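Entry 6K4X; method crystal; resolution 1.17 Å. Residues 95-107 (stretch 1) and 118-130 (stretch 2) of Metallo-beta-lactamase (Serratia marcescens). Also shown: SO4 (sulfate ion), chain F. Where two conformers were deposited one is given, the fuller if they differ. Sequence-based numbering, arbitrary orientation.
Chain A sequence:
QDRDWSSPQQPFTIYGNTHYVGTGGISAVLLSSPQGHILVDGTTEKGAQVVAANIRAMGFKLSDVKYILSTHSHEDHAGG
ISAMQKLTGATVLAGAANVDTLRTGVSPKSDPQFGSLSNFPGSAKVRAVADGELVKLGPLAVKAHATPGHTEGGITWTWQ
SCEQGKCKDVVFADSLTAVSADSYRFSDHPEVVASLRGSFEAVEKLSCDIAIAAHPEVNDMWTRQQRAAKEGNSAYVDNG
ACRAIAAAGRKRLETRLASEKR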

ATOM      1  N   GLY A  95      -1.106  10.749  -2.017  1.00  6.15           N
ATOM      2  CA  GLY A  95      -1.466  11.411  -3.246  1.00  6.27           C
ATOM      3  C   GLY A  95      -2.393  12.577  -2.977  1.00  6.56           C
ATOM      4  O   GLY A  95      -3.223  12.538  -2.074  1.00  7.03           O
ATOM      5  N   ALA A  96      -2.267  13.637  -3.789  1.00  6.70           N
ATOM      6  CA  ALA A  96      -2.955  14.907  -3.553  1.00  7.29           C
ATOM      7  C   ALA A  96      -4.447  14.713  -3.326  1.00  6.65           C
ATOM      8  O   ALA A  96      -4.995  15.337  -2.429  1.00  7.06           O
ATOM      9  CB  ALA A  96      -2.718  15.847  -4.713  1.00  8.50           C
ATOM     10  N   ALA A  97      -5.094  13.898  -4.153  1.00  6.51           N
ATOM     11  CA  ALA A  97      -6.548  13.796  -4.120  1.00  6.66           C
ATOM     12  C   ALA A  97      -7.045  12.956  -2.943  1.00  6.77           C
ATOM     13  O   ALA A  97      -8.234  12.928  -2.713  1.00  8.96           O
ATOM     14  CB  ALA A  97      -7.045  13.223  -5.432  1.00  7.69           C
ATOM     15  N   ASN A  98      -6.166  12.259  -2.228  1.00  6.55           N
ATOM     16  CA  ASN A  98      -6.581  11.481  -1.047  1.00  6.49           C
ATOM     17  C   ASN A  98      -6.254  12.194   0.271  1.00  6.67           C
ATOM     18  O   ASN A  98      -6.612  11.696   1.342  1.00  6.76           O
ATOM     19  CB  ASN A  98      -5.929  10.097  -1.032  1.00  6.71           C
ATOM     20  CG  ASN A  98      -6.525   9.119  -2.030  1.00  6.18           C
ATOM     21  OD1 ASN A  98      -7.474   9.437  -2.755  1.00  6.73           O
ATOM     22  ND2 ASN A  98      -6.002   7.906  -2.062  1.00  6.45           N
ATOM     23  N   VAL A  99      -5.579  13.346   0.220  1.00  6.73           N
ATOM     24  CA  VAL A  99      -5.216  14.055   1.453  1.00  7.67           C
ATOM     25  C   VAL A  99      -6.459  14.345   2.304  1.00  7.37           C
ATOM     26  O   VAL A  99      -6.465  14.093   3.517  1.00  7.07           O
ATOM     27  CB  VAL A  99      -4.407  15.328   1.128  1.00  7.75           C
ATOM     28  CG1 VAL A  99      -4.309  16.261   2.334  1.00  8.27           C
ATOM     29  CG2 VAL A  99      -3.021  14.983   0.604  1.00  8.30           C
ATOM     30  N   ASP A 100      -7.503  14.902   1.688  1.00  7.41           N
ATOM     31  CA  ASP A 100      -8.652  15.302   2.453  0.50  8.50           C
ATOM     32  C   ASP A 100      -9.339  14.079   3.084  1.00  7.00           C
ATOM     33  O   ASP A 100      -9.827  14.138   4.208  1.00  8.19           O
ATOM     34  CB  ASP A 100      -9.598  16.104   1.569  0.50 10.09           C
ATOM     35  CG  ASP A 100     -10.625  16.845   2.387  0.50 11.98           C
ATOM     36  OD1 ASP A 100     -10.210  17.646   3.234  0.50 14.06           O
ATOM     37  OD2 ASP A 100     -11.809  16.589   2.174  0.50 14.04           O
ATOM     38  N   THR A 101      -9.347  12.961   2.357  1.00  7.38           N
ATOM     39  CA  THR A 101      -9.941  11.758   2.861  1.00  7.61           C
ATOM     40  C   THR A 101      -9.171  11.266   4.087  1.00  7.19           C
ATOM     41  O   THR A 101      -9.758  10.838   5.091  1.00  7.82           O
ATOM     42  CB  THR A 101      -9.960  10.638   1.828  1.00  8.05           C
ATOM     43  OG1 THR A 101     -10.617  11.111   0.652  1.00 10.40           O
ATOM     44  CG2 THR A 101     -10.660   9.417   2.367  1.00  9.23           C
ATOM     45  N   LEU A 102      -7.841  11.306   4.036  1.00  6.61           N
ATOM     46  CA  LEU A 102      -7.067  10.857   5.192  1.00  6.41           C
ATOM     47  C   LEU A 102      -7.268  11.792   6.391  1.00  6.58           C
ATOM     48  O   LEU A 102      -7.224  11.346   7.541  1.00  7.15           O
ATOM     49  CB  LEU A 102      -5.582  10.778   4.846  1.00  6.35           C
ATOM     50  CG  LEU A 102      -5.204   9.670   3.861  1.00  7.09           C
ATOM     51  CD1 LEU A 102      -3.736   9.763   3.508  1.00  8.00           C
ATOM     52  CD2 LEU A 102      -5.534   8.281   4.392  1.00  7.94           C
ATOM     53  N   ARG A 103      -7.442  13.089   6.139  1.00  6.37           N
ATOM     54  CA  ARG A 103      -7.635  14.028   7.227  0.50  6.33           C
ATOM     55  C   ARG A 103      -8.993  13.845   7.876  1.00  6.93           C
ATOM     56  O   ARG A 103      -9.095  14.012   9.094  1.00  8.53           O
ATOM     57  CB  ARG A 103      -7.562  15.476   6.763  0.50  5.74           C
ATOM     58  CG  ARG A 103      -6.152  15.880   6.398  0.50  5.15           C
ATOM     59  CD  ARG A 103      -6.102  17.256   5.797  0.50  5.47           C
ATOM     60  NE  ARG A 103      -4.710  17.667   5.728  0.50  6.11           N
ATOM     61  CZ  ARG A 103      -4.290  18.744   5.076  0.50  7.50           C
ATOM     62  NH1 ARG A 103      -5.151  19.472   4.381  0.50  9.54           N
ATOM     63  NH2 ARG A 103      -3.015  19.078   5.135  0.50  7.66           N
ATOM     64  N   THR A 104     -10.026  13.522   7.108  1.00  7.14           N
ATOM     65  CA  THR A 104     -11.391  13.467   7.656  1.00  7.71           C
ATOM     66  C   THR A 104     -11.836  12.036   7.947  1.00  7.19           C
ATOM     67  O   THR A 104     -12.785  11.843   8.719  1.00  8.83           O
ATOM     68  CB  THR A 104     -12.387  14.111   6.702  1.00  7.93           C
ATOM     69  OG1 THR A 104     -12.417  13.331   5.513  1.00  8.33           O
ATOM     70  CG2 THR A 104     -12.068  15.558   6.417  1.00  8.23           C
ATOM     71  N   GLY A 105     -11.236  11.071   7.257  1.00  7.56           N
ATOM     72  CA  GLY A 105     -11.655   9.684   7.311  1.00  7.96           C
ATOM     73  C   GLY A 105     -12.935   9.389   6.562  1.00  7.92           C
ATOM     74  O   GLY A 105     -13.534   8.352   6.793  1.00  8.76           O
ATOM     75  N   VAL A 106     -13.309  10.250   5.613  1.00  7.03           N
ATOM     76  CA  VAL A 106     -14.532  10.103   4.839  1.00  7.40           C
ATOM     77  C   VAL A 106     -14.173  10.204   3.356  1.00  7.31           C
ATOM     78  O   VAL A 106     -13.642  11.209   2.909  1.00  8.00           O
ATOM     79  CB  VAL A 106     -15.573  11.180   5.181  1.00  9.17           C
ATOM     80  CG1 VAL A 106     -16.841  10.991   4.368  1.00  9.83           C
ATOM     81  CG2 VAL A 106     -15.875  11.234   6.674  1.00  9.88           C
ATOM     82  N   SER A 107     -14.460   9.145   2.602  1.00  7.21           N
ATOM     83  CA  SER A 107     -14.195   9.112   1.174  1.00  7.72           C
ATOM     84  C   SER A 107     -15.245   9.919   0.415  1.00  7.96           C
ATOM     85  O   SER A 107     -16.421   9.900   0.775  1.00  8.54           O
ATOM     86  CB  SER A 107     -14.168   7.698   0.646  1.00  7.97           C
ATOM     87  OG  SER A 107     -13.020   6.982   1.068  1.00  8.06           O
ATOM     88  N   SER A 118     -17.038   2.495   4.799  1.00  9.75           N
ATOM     89  CA  SER A 118     -17.089   2.847   6.202  1.00  9.80           C
ATOM     90  C   SER A 118     -16.029   3.907   6.487  1.00  8.24           C
ATOM     91  O   SER A 118     -14.891   3.815   6.030  1.00  9.31           O
ATOM     92  CB  SER A 118     -16.891   1.642   7.076  1.00 13.56           C
ATOM     93  OG  SER A 118     -17.911   0.679   6.844  1.00 19.97           O
ATOM     94  N   ASN A 119     -16.389   4.905   7.277  1.00  8.38           N
ATOM     95  CA  ASN A 119     -15.462   5.938   7.682  1.00  7.94           C
ATOM     96  C   ASN A 119     -14.396   5.370   8.611  1.00  7.17           C
ATOM     97  O   ASN A 119     -14.557   4.293   9.183  1.00  9.36           O
ATOM     98  CB  ASN A 119     -16.174   7.084   8.388  1.00  8.33           C
ATOM     99  CG  ASN A 119     -17.207   7.764   7.516  1.00  9.32           C
ATOM    100  OD1 ASN A 119     -17.224   7.635   6.294  1.00 10.27           O
ATOM    101  ND2 ASN A 119     -18.049   8.554   8.152  1.00 11.54           N
ATOM    102  N   PHE A 120     -13.312   6.111   8.770  1.00  7.39           N
ATOM    103  CA  PHE A 120     -12.240   5.709   9.634  1.00  6.89           C
ATOM    104  C   PHE A 120     -11.669   6.946  10.313  1.00  7.72           C
ATOM    105  O   PHE A 120     -12.038   8.082  10.003  1.00  7.81           O
ATOM    106  CB  PHE A 120     -11.205   4.907   8.837  1.00  7.02           C
ATOM    107  CG  PHE A 120     -10.577   5.646   7.677  1.00  7.30           C
ATOM    108  CD1 PHE A 120     -11.148   5.595   6.415  1.00  7.84           C
ATOM    109  CD2 PHE A 120      -9.420   6.380   7.854  1.00  7.77           C
ATOM    110  CE1 PHE A 120     -10.569   6.269   5.352  1.00  8.44           C
ATOM    111  CE2 PHE A 120      -8.859   7.075   6.797  1.00  8.17           C
ATOM    112  CZ  PHE A 120      -9.423   7.000   5.546  1.00  8.13           C
ATOM    113  N   PRO A 121     -10.771   6.794  11.302  1.00  8.04           N
ATOM    114  CA  PRO A 121     -10.313   7.966  12.036  1.00  8.87           C
ATOM    115  C   PRO A 121      -9.455   8.898  11.171  1.00  8.24           C
ATOM    116  O   PRO A 121      -8.511   8.462  10.507  1.00  8.34           O
ATOM    117  CB  PRO A 121      -9.495   7.358  13.181  1.00  9.12           C
ATOM    118  CG  PRO A 121     -10.072   5.978  13.347  1.00  9.83           C
ATOM    119  CD  PRO A 121     -10.358   5.528  11.938  1.00  8.60           C
ATOM    120  N   GLY A 122      -9.755  10.194  11.220  1.00  7.42           N
ATOM    121  CA  GLY A 122      -8.975  11.175  10.516  1.00  7.96           C
ATOM    122  C   GLY A 122      -7.606  11.337  11.138  1.00  7.89           C
ATOM    123  O   GLY A 122      -7.442  11.211  12.360  1.00  7.92           O
ATOM    124  N   SER A 123      -6.614  11.621  10.302  1.00  7.55           N
ATOM    125  CA  SER A 123      -5.242  11.768  10.749  0.50  7.87           C
ATOM    126  C   SER A 123      -4.812  13.242  10.737  1.00  8.84           C
ATOM    127  O   SER A 123      -5.241  14.021   9.905  1.00  9.52           O
ATOM    128  CB  SER A 123      -4.322  10.909   9.917  0.50  7.81           C
ATOM    129  OG  SER A 123      -2.971  10.985  10.360  0.50  8.01           O
ATOM    130  N   ALA A 124      -3.898  13.574  11.655  1.00  8.36           N
ATOM    131  CA  ALA A 124      -3.122  14.796  11.623  1.00  9.14           C
ATOM    132  C   ALA A 124      -1.922  14.667  10.676  1.00  7.83           C
ATOM    133  O   ALA A 124      -1.509  13.565  10.307  1.00  8.10           O
ATOM    134  CB  ALA A 124      -2.658  15.145  13.019  1.00  9.60           C
ATOM    135  N   LYS A 125      -1.357  15.819  10.294  1.00  8.10           N
ATOM    136  CA  LYS A 125      -0.058  15.921   9.645  1.00  8.51           C
ATOM    137  C   LYS A 125      -0.040  15.218   8.280  1.00  7.22           C
ATOM    138  O   LYS A 125       0.971  14.604   7.889  1.00  8.76           O
ATOM    139  CB  LYS A 125       1.062  15.352  10.523  1.00 10.04           C
ATOM    140  CG  LYS A 125       1.295  16.063  11.846  1.00 13.84           C
ATOM    141  CD  LYS A 125       2.768  16.105  12.210  1.00 16.08           C
ATOM    142  CE  LYS A 125       3.461  17.235  11.484  1.00 19.64           C
ATOM    143  NZ  LYS A 125       4.857  17.407  11.935  1.00 19.94           N
ATOM    144  N   VAL A 126      -1.098  15.377   7.503  1.00  6.69           N
ATOM    145  CA  VAL A 126      -1.153  14.787   6.188  1.00  6.87           C
ATOM    146  C   VAL A 126      -0.666  15.810   5.159  1.00  6.92           C
ATOM    147  O   VAL A 126      -1.074  16.976   5.166  1.00  8.36           O
ATOM    148  CB  VAL A 126      -2.566  14.306   5.835  1.00  7.16           C
ATOM    149  CG1 VAL A 126      -2.568  13.562   4.523  1.00  8.11           C
ATOM    150  CG2 VAL A 126      -3.143  13.449   6.951  1.00  7.38           C
ATOM    151  N   ARG A 127       0.223  15.376   4.280  1.00  6.91           N
ATOM    152  CA  ARG A 127       0.782  16.211   3.226  1.00  7.10           C
ATOM    153  C   ARG A 127       0.745  15.467   1.895  1.00  6.34           C
ATOM    154  O   ARG A 127       0.836  14.250   1.867  1.00  7.89           O
ATOM    155  CB  ARG A 127       2.238  16.553   3.551  1.00  7.19           C
ATOM    156  CG  ARG A 127       2.485  17.063   4.962  1.00  9.83           C
ATOM    157  CD  ARG A 127       2.012  18.487   5.137  1.00  9.66           C
ATOM    158  NE  ARG A 127       2.230  18.988   6.506  1.00 11.31           N
ATOM    159  CZ  ARG A 127       1.303  19.057   7.462  1.00 10.80           C
ATOM    160  NH1 ARG A 127       1.616  19.514   8.672  1.00 12.18           N
ATOM    161  NH2 ARG A 127       0.064  18.726   7.184  1.00 10.79           N
ATOM    162  N   ALA A 128       0.658  16.205   0.793  1.00  6.35           N
ATOM    163  CA  ALA A 128       0.618  15.630  -0.540  1.00  6.79           C
ATOM    164  C   ALA A 128       2.025  15.405  -1.094  1.00  6.52           C
ATOM    165  O   ALA A 128       2.938  16.202  -0.887  1.00  8.01           O
ATOM    166  CB  ALA A 128      -0.138  16.543  -1.481  1.00  7.27           C
ATOM    167  N   VAL A 129       2.150  14.354  -1.903  1.00  7.20           N
ATOM    168  CA  VAL A 129       3.287  14.121  -2.776  1.00  7.12           C
ATOM    169  C   VAL A 129       2.791  13.974  -4.215  1.00  7.27           C
ATOM    170  O   VAL A 129       1.661  13.537  -4.448  1.00  8.45           O
ATOM    171  CB  VAL A 129       4.071  12.864  -2.377  1.00  8.42           C
ATOM    172  CG1 VAL A 129       4.676  13.025  -1.004  1.00  8.54           C
ATOM    173  CG2 VAL A 129       3.242  11.601  -2.463  1.00  9.52           C
ATOM    174  N   ALA A 130       3.670  14.293  -5.170  1.00  7.55           N
ATOM    175  CA  ALA A 130       3.371  14.227  -6.588  1.00  8.12           C
ATOM    176  C   ALA A 130       3.900  12.929  -7.192  1.00  8.05           C
ATOM    177  O   ALA A 130       4.804  12.281  -6.664  1.00  8.15           O
ATOM    178  CB  ALA A 130       3.988  15.406  -7.301  1.00  9.05           C
TER
HETATM  179  S   SO4 F 305      -1.692  19.521  10.534  1.00 15.16           S
HETATM  180  O1  SO4 F 305      -2.043  19.358   9.137  1.00 17.03           O
HETATM  181  O2  SO4 F 305      -2.435  20.771  10.913  1.00 14.69           O
HETATM  182  O3  SO4 F 305      -2.087  18.419  11.464  1.00 15.88           O
HETATM  183  O4  SO4 F 305      -0.255  19.682  10.744  1.00 17.38           O
HETATM  184  O   HOH W   1      -0.440  13.348  -6.058  1.00  8.87           O
HETATM  185  O   HOH W   2      -3.428  17.151   8.171  1.00 13.08           O
HETATM  186  O   HOH W   3     -14.129   9.845  10.107  1.00 12.65           O
HETATM  187  O   HOH W   4     -15.936   6.883   3.951  1.00  9.33           O

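The helix of residues 99-104 lies against the strand 126-129 in a nearly antiparallel sense, 164° between their directions and 8.3 Å apart at closest approach. Together the stretches bury 740 Å², and three residues account for much of it: Val 126, Phe 120 and Arg 103.

Val 126 points toward the helix and meets the hydrophobic residues that come round to it. Its CG1 lies 3.9 Å from Val 99 CG1 and 4.1 Å from Leu 102 CD1, residues three apart and so nearly one helical turn. Val 99 also points toward the strand; its CG2 reaches Ala 128 CB at 3.9 Å, and both residues are alanines where the backbones come close, with Ala 96 CA and Ala 128 CA 4.7 Å apart. Beyond this apolar patch a water joins the chains, accepting from Ala 96 N and donating to Val 129 O.

Phe 120 works where the helix ends. Its CA-to-CB bond points sideways, but the ring comes nearer, and Gly 105 CA sits over its face, 3.8 Å from the centroid and 8° off the normal, a CH-pi contact. Leu 102 CD2 meets the ring edge at CZ, 4.3 Å away. A backbone hydrogen bond joins Phe 120 and Gly 105 as well: Phe 120 N donates to Gly 105 O at 3.0 Å. Gly 105 leaves the helix with positive phi, a conformation that favours glycine, and a CB here would fall 1.7 Å from Phe 120 O. Gly 122 obeys the same rule of close approach: its CA is 3.2 Å from Arg 103 O, and a CB would clash with that oxygen. Next to it, Ser 123 N donates to Leu 102 O at 2.8 Å, tying the loop to the helix's last turn.

Arg 103 starts away from the other stretch, yet its extended side chain returns along it. Arg 103 CG packs 3.9 Å from Val 126 CG2, and Arg 103 NH2 donates to Val 126 O at 2.9 Å; the aliphatic stem thus covers the valine while the guanidinium bonds to its backbone. Arg 127 NH2 donates to the same Val 126 O, also at 2.9 Å, which leaves Arg 103 NH2 and Arg 127 NH2 only 3.7 Å apart. Nearby negative charge offsets this crowding of like charges: a sulfate, probably from the crystallisation liquor, accepts from Arg 127 NH1 at O4 (2.8 Å) and from Arg 127 NH2 at O1 (2.9 Å). A water that donates to sulfate O1 also accepts from Val 126 N and, weakly, from Arg 103 NE.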